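Local coordinates for protein phosphoethanolamine N-methyltransferase 1 (Haemonchus contortus, PDB 4KRG) that probably methylates phosphoethanolamine with S-adenosylmethionine as methyl donor, an early step of nematode phosphocholine biosynthesis, at residues 381-390 with 416-425. Residues are numbered along the deposited sequence; the frame is centred on the assembly and turned at random. Where two conformers were deposited one is given.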
ATOM      1  N   LEU A 381     -11.881 -11.479  16.397  1.00 19.16           N
ATOM      2  CA  LEU A 381     -13.283 -11.524  16.815  1.00 18.53           C
ATOM      3  C   LEU A 381     -13.750 -10.161  17.319  1.00 21.51           C
ATOM      4  O   LEU A 381     -14.914  -9.802  17.168  1.00 25.57           O
ATOM      5  CB  LEU A 381     -13.492 -12.578  17.905  1.00 19.48           C
ATOM      6  CG  LEU A 381     -12.816 -13.937  17.721  1.00 20.88           C
ATOM      7  CD1 LEU A 381     -13.152 -14.868  18.875  1.00 25.07           C
ATOM      8  CD2 LEU A 381     -13.223 -14.570  16.421  1.00 20.89           C
ATOM      9  N   ALA A 382     -12.827  -9.406  17.906  1.00 19.57           N
ATOM     10  CA  ALA A 382     -13.145  -8.116  18.496  1.00 21.10           C
ATOM     11  C   ALA A 382     -13.551  -7.077  17.448  1.00 22.93           C
ATOM     12  O   ALA A 382     -14.406  -6.232  17.702  1.00 24.57           O
ATOM     13  CB  ALA A 382     -11.961  -7.615  19.316  1.00 20.28           C
ATOM     14  N   THR A 383     -12.948  -7.154  16.263  1.00 23.12           N
ATOM     15  CA  THR A 383     -13.119  -6.109  15.250  1.00 22.11           C
ATOM     16  C   THR A 383     -13.895  -6.521  13.993  1.00 24.58           C
ATOM     17  O   THR A 383     -14.371  -5.659  13.250  1.00 26.50           O
ATOM     18  CB  THR A 383     -11.761  -5.512  14.815  1.00 18.69           C
ATOM     19  OG1 THR A 383     -11.031  -6.481  14.059  1.00 18.35           O
ATOM     20  CG2 THR A 383     -10.942  -5.103  16.021  1.00 18.04           C
ATOM     21  N   CYS A 384     -14.011  -7.825  13.745  1.00 23.03           N
ATOM     22  CA  CYS A 384     -14.656  -8.324  12.525  1.00 23.72           C
ATOM     23  C   CYS A 384     -15.983  -9.019  12.797  1.00 23.26           C
ATOM     24  O   CYS A 384     -16.181  -9.580  13.878  1.00 22.64           O
ATOM     25  CB  CYS A 384     -13.731  -9.305  11.808  1.00 23.24           C
ATOM     26  SG  CYS A 384     -12.108  -8.634  11.447  1.00 22.73           S
ATOM     27  N   ASP A 385     -16.881  -9.005  11.811  1.00 23.82           N
ATOM     28  CA  ASP A 385     -18.154  -9.716  11.956  1.00 25.13           C
ATOM     29  C   ASP A 385     -18.082 -11.165  11.469  1.00 24.71           C
ATOM     30  O   ASP A 385     -17.121 -11.560  10.798  1.00 23.14           O
ATOM     31  CB  ASP A 385     -19.326  -8.956  11.309  1.00 25.40           C
ATOM     32  CG  ASP A 385     -19.177  -8.789   9.805  1.00 27.49           C
ATOM     33  OD1 ASP A 385     -18.289  -9.421   9.193  1.00 27.60           O
ATOM     34  OD2 ASP A 385     -19.974  -8.023   9.218  1.00 30.71           O
ATOM     35  N   ASP A 386     -19.097 -11.949  11.821  1.00 25.00           N
ATOM     36  CA  ASP A 386     -19.157 -13.353  11.436  1.00 26.99           C
ATOM     37  C   ASP A 386     -19.008 -13.565   9.940  1.00 25.60           C
ATOM     38  O   ASP A 386     -18.269 -14.446   9.506  1.00 25.00           O
ATOM     39  CB  ASP A 386     -20.469 -13.985  11.900  1.00 31.04           C
ATOM     40  CG  ASP A 386     -20.492 -14.250  13.382  1.00 33.09           C
ATOM     41  OD1 ASP A 386     -19.412 -14.202  14.008  1.00 30.60           O
ATOM     42  OD2 ASP A 386     -21.592 -14.511  13.914  1.00 35.96           O
ATOM     43  N   GLU A 387     -19.723 -12.765   9.158  1.00 25.43           N
ATOM     44  CA  GLU A 387     -19.678 -12.897   7.710  1.00 26.19           C
ATOM     45  C   GLU A 387     -18.248 -12.833   7.162  1.00 23.45           C
ATOM     46  O   GLU A 387     -17.876 -13.645   6.327  1.00 25.18           O
ATOM     47  CB  GLU A 387     -20.577 -11.856   7.041  1.00 32.15           C
ATOM     48  CG  GLU A 387     -20.598 -11.957   5.524  1.00 42.49           C
ATOM     49  CD  GLU A 387     -21.849 -11.357   4.899  1.00 51.31           C
ATOM     50  OE1 GLU A 387     -22.909 -11.337   5.565  1.00 54.70           O
ATOM     51  OE2 GLU A 387     -21.773 -10.912   3.731  1.00 53.81           O
ATOM     52  N   SER A 388     -17.434 -11.899   7.653  1.00 21.86           N
ATOM     53  CA  SER A 388     -16.045 -11.755   7.206  0.65 20.54           C
ATOM     54  C   SER A 388     -15.160 -12.888   7.708  1.00 19.91           C
ATOM     55  O   SER A 388     -14.296 -13.392   6.996  1.00 21.00           O
ATOM     56  CB  SER A 388     -15.449 -10.426   7.682  0.65 20.42           C
ATOM     57  OG  SER A 388     -16.017  -9.322   7.008  0.65 23.06           O
ATOM     58  N   ILE A 389     -15.364 -13.268   8.962  1.00 19.95           N
ATOM     59  CA  ILE A 389     -14.559 -14.324   9.554  1.00 18.64           C
ATOM     60  C   ILE A 389     -14.826 -15.660   8.860  1.00 18.86           C
ATOM     61  O   ILE A 389     -13.903 -16.413   8.561  1.00 21.41           O
ATOM     62  CB  ILE A 389     -14.804 -14.439  11.071  1.00 20.69           C
ATOM     63  CG1 ILE A 389     -14.341 -13.161  11.768  1.00 22.15           C
ATOM     64  CG2 ILE A 389     -14.081 -15.643  11.631  1.00 20.25           C
ATOM     65  CD1 ILE A 389     -14.520 -13.168  13.271  1.00 23.90           C
ATOM     66  N   ASN A 390     -16.091 -15.939   8.579  1.00 20.99           N
ATOM     67  CA  ASN A 390     -16.454 -17.165   7.883  1.00 22.34           C
ATOM     68  C   ASN A 390     -15.777 -17.293   6.519  1.00 21.78           C
ATOM     69  O   ASN A 390     -15.552 -18.394   6.031  1.00 25.16           O
ATOM     70  CB  ASN A 390     -17.971 -17.261   7.735  1.00 25.34           C
ATOM     71  CG  ASN A 390     -18.413 -18.611   7.222  1.00 30.11           C
ATOM     72  OD1 ASN A 390     -18.156 -19.640   7.852  1.00 30.70           O
ATOM     73  ND2 ASN A 390     -19.089 -18.618   6.078  1.00 31.48           N
ATOM     74  N   VAL A 416     -17.813 -17.578  22.859  1.00 25.45           N
ATOM     75  CA  VAL A 416     -16.686 -17.497  21.937  1.00 23.14           C
ATOM     76  C   VAL A 416     -16.618 -18.735  21.043  1.00 24.45           C
ATOM     77  O   VAL A 416     -16.411 -18.635  19.833  1.00 24.85           O
ATOM     78  CB  VAL A 416     -15.362 -17.337  22.701  1.00 21.67           C
ATOM     79  CG1 VAL A 416     -14.186 -17.425  21.759  1.00 20.73           C
ATOM     80  CG2 VAL A 416     -15.341 -16.011  23.417  1.00 25.32           C
ATOM     81  N   ARG A 417     -16.804 -19.900  21.646  1.00 27.41           N
ATOM     82  CA  ARG A 417     -16.841 -21.145  20.895  1.00 30.57           C
ATOM     83  C   ARG A 417     -17.957 -21.117  19.863  1.00 30.12           C
ATOM     84  O   ARG A 417     -17.780 -21.551  18.732  1.00 30.93           O
ATOM     85  CB  ARG A 417     -17.040 -22.322  21.852  1.00 34.81           C
ATOM     86  CG  ARG A 417     -15.942 -22.412  22.881  1.00 35.67           C
ATOM     87  CD  ARG A 417     -16.259 -23.376  24.002  1.00 38.09           C
ATOM     88  NE  ARG A 417     -15.133 -23.443  24.926  1.00 38.96           N
ATOM     89  CZ  ARG A 417     -13.993 -24.074  24.660  1.00 38.74           C
ATOM     90  NH1 ARG A 417     -13.837 -24.702  23.503  1.00 34.93           N
ATOM     91  NH2 ARG A 417     -13.013 -24.081  25.553  1.00 40.49           N
ATOM     92  N   GLN A 418     -19.105 -20.585  20.251  1.00 30.83           N
ATOM     93  CA  GLN A 418     -20.257 -20.590  19.368  1.00 32.36           C
ATOM     94  C   GLN A 418     -20.081 -19.661  18.168  1.00 32.86           C
ATOM     95  O   GLN A 418     -20.531 -19.984  17.071  1.00 36.08           O
ATOM     96  CB  GLN A 418     -21.538 -20.287  20.150  1.00 36.38           C
ATOM     97  CG  GLN A 418     -21.916 -21.400  21.126  1.00 38.99           C
ATOM     98  CD  GLN A 418     -23.258 -21.176  21.793  1.00 41.69           C
ATOM     99  OE1 GLN A 418     -23.963 -20.213  21.491  1.00 46.69           O
ATOM    100  NE2 GLN A 418     -23.617 -22.066  22.708  1.00 39.99           N
ATOM    101  N   ARG A 419     -19.422 -18.523  18.362  1.00 30.22           N
ATOM    102  CA  ARG A 419     -19.114 -17.652  17.237  1.00 28.50           C
ATOM    103  C   ARG A 419     -18.217 -18.373  16.241  1.00 29.92           C
ATOM    104  O   ARG A 419     -18.519 -18.438  15.050  1.00 28.30           O
ATOM    105  CB  ARG A 419     -18.432 -16.361  17.693  1.00 26.26           C
ATOM    106  CG  ARG A 419     -19.383 -15.252  18.097  1.00 26.48           C
ATOM    107  CD  ARG A 419     -18.689 -13.898  18.075  1.00 23.29           C
ATOM    108  NE  ARG A 419     -18.453 -13.421  16.713  1.00 23.83           N
ATOM    109  CZ  ARG A 419     -17.655 -12.405  16.398  1.00 22.80           C
ATOM    110  NH1 ARG A 419     -16.995 -11.750  17.346  1.00 22.92           N
ATOM    111  NH2 ARG A 419     -17.507 -12.054  15.131  1.00 25.09           N
HETATM  112  N   MSE A 420     -17.113 -18.920  16.737  1.00 27.66           N
HETATM  113  CA  MSE A 420     -16.126 -19.568  15.875  1.00 25.13           C
HETATM  114  C   MSE A 420     -16.641 -20.855  15.240  1.00 28.05           C
HETATM  115  O   MSE A 420     -16.257 -21.199  14.119  1.00 29.72           O
HETATM  116  CB  MSE A 420     -14.836 -19.841  16.650  1.00 21.37           C
HETATM  117  CG  MSE A 420     -14.028 -18.586  16.974  1.00 21.01           C
HETATM  118 SE   MSE A 420     -12.350 -19.034  17.822  1.00153.77          SE
HETATM  119  CE  MSE A 420     -11.529 -19.974  16.340  1.00 21.92           C
ATOM    120  N   THR A 421     -17.493 -21.570  15.967  1.00 26.81           N
ATOM    121  CA  THR A 421     -18.148 -22.763  15.429  1.00 28.73           C
ATOM    122  C   THR A 421     -19.156 -22.378  14.343  1.00 31.50           C
ATOM    123  O   THR A 421     -19.347 -23.109  13.372  1.00 32.44           O
ATOM    124  CB  THR A 421     -18.808 -23.608  16.550  1.00 27.89           C
ATOM    125  OG1 THR A 421     -17.789 -24.328  17.260  1.00 26.54           O
ATOM    126  CG2 THR A 421     -19.800 -24.598  15.987  1.00 29.31           C
ATOM    127  N   THR A 422     -19.775 -21.210  14.493  1.00 29.43           N
ATOM    128  CA  THR A 422     -20.689 -20.694  13.474  1.00 31.02           C
ATOM    129  C   THR A 422     -19.917 -20.262  12.223  1.00 30.20           C
ATOM    130  O   THR A 422     -20.406 -20.380  11.097  1.00 33.44           O
ATOM    131  CB  THR A 422     -21.520 -19.505  14.004  1.00 30.78           C
ATOM    132  OG1 THR A 422     -22.246 -19.916  15.167  1.00 33.67           O
ATOM    133  CG2 THR A 422     -22.504 -19.016  12.952  1.00 31.39           C
ATOM    134  N   CYS A 423     -18.704 -19.773  12.435  1.00 26.62           N
ATOM    135  CA  CYS A 423     -17.880 -19.268  11.346  1.00 28.04           C
ATOM    136  C   CYS A 423     -16.970 -20.344  10.769  1.00 27.52           C
ATOM    137  O   CYS A 423     -16.054 -20.051  10.005  1.00 31.07           O
ATOM    138  CB  CYS A 423     -17.083 -18.055  11.813  1.00 26.55           C
ATOM    139  SG  CYS A 423     -18.154 -16.672  12.231  1.00 33.88           S
ATOM    140  N   GLY A 424     -17.228 -21.591  11.142  1.00 26.72           N
ATOM    141  CA  GLY A 424     -16.618 -22.722  10.474  1.00 28.66           C
ATOM    142  C   GLY A 424     -15.388 -23.324  11.121  1.00 29.53           C
ATOM    143  O   GLY A 424     -14.717 -24.153  10.510  1.00 31.13           O
ATOM    144  N   PHE A 425     -15.081 -22.929  12.350  1.00 28.31           N
ATOM    145  CA  PHE A 425     -13.896 -23.474  12.997  1.00 25.41           C
ATOM    146  C   PHE A 425     -14.192 -24.772  13.734  1.00 26.95           C
ATOM    147  O   PHE A 425     -15.336 -25.062  14.075  1.00 27.97           O
ATOM    148  CB  PHE A 425     -13.260 -22.451  13.931  1.00 25.22           C
ATOM    149  CG  PHE A 425     -12.695 -21.266  13.221  1.00 30.49           C
ATOM    150  CD1 PHE A 425     -11.444 -21.330  12.630  1.00 34.63           C
ATOM    151  CD2 PHE A 425     -13.417 -20.086  13.137  1.00 35.24           C
ATOM    152  CE1 PHE A 425     -10.919 -20.232  11.968  1.00 37.80           C
ATOM    153  CE2 PHE A 425     -12.900 -18.985  12.477  1.00 37.73           C
ATOM    154  CZ  PHE A 425     -11.647 -19.059  11.893  1.00 38.81           C
TER
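Arg419 reaches from helix 416-422 to the turn between helices 381-383 and 386-390. A bend about the CG-CD bond (chi3 73°) turns the edge of the guanidinium to that turn. The oxygens it binds all lie at the edge, near the plane of the group. Arg419 NH1 donates to Leu381 O at 2.9 Å, and NH2 donates to Cys384 O at 3.1 Å. One cation thus ties a carbonyl of helix 381-383 and that of Cys384, the first residue past the helix. NE and NH2 also grip Asp386 side-on, both on the single oxygen OD1. Arg419 NE meets Asp386 OD1 at 3.0 Å on the syn side, while NH2 comes from above the carboxylate plane. The two flat groups are turned 42° against each other. Four bonds therefore fix the rotation of the guanidinium. The SG of Cys423 lies 3.3 Å from Asp386 OD1.

Ile389 lies beside the arginine and crosses it at about a right angle; its CD1 comes obliquely to NH2. Its CG2, set anti to the backbone N, meets the edge of the Phe425 ring at CE2 (3.6 Å) and also touches Cys423 CB. Met420 CE rests on one face of that ring, offset toward the rim. Leu381 sends its two methyls apart: CD1 to Val416 CG1 at 4.0 Å, CD2 to Met420 CG.

Helices 386-390 and 416-422 cross at -58°, with their axes 10.0 Å apart. Glu406 of strand 400-408 accepts from the backbone N of Leu381 and Ala382. Val416 and Met420 pack on strands 428-432 and 458-465, so the contact joins two neighbouring helical elements on the sheet of the C-terminal half, far from the bound phosphoethanolamine.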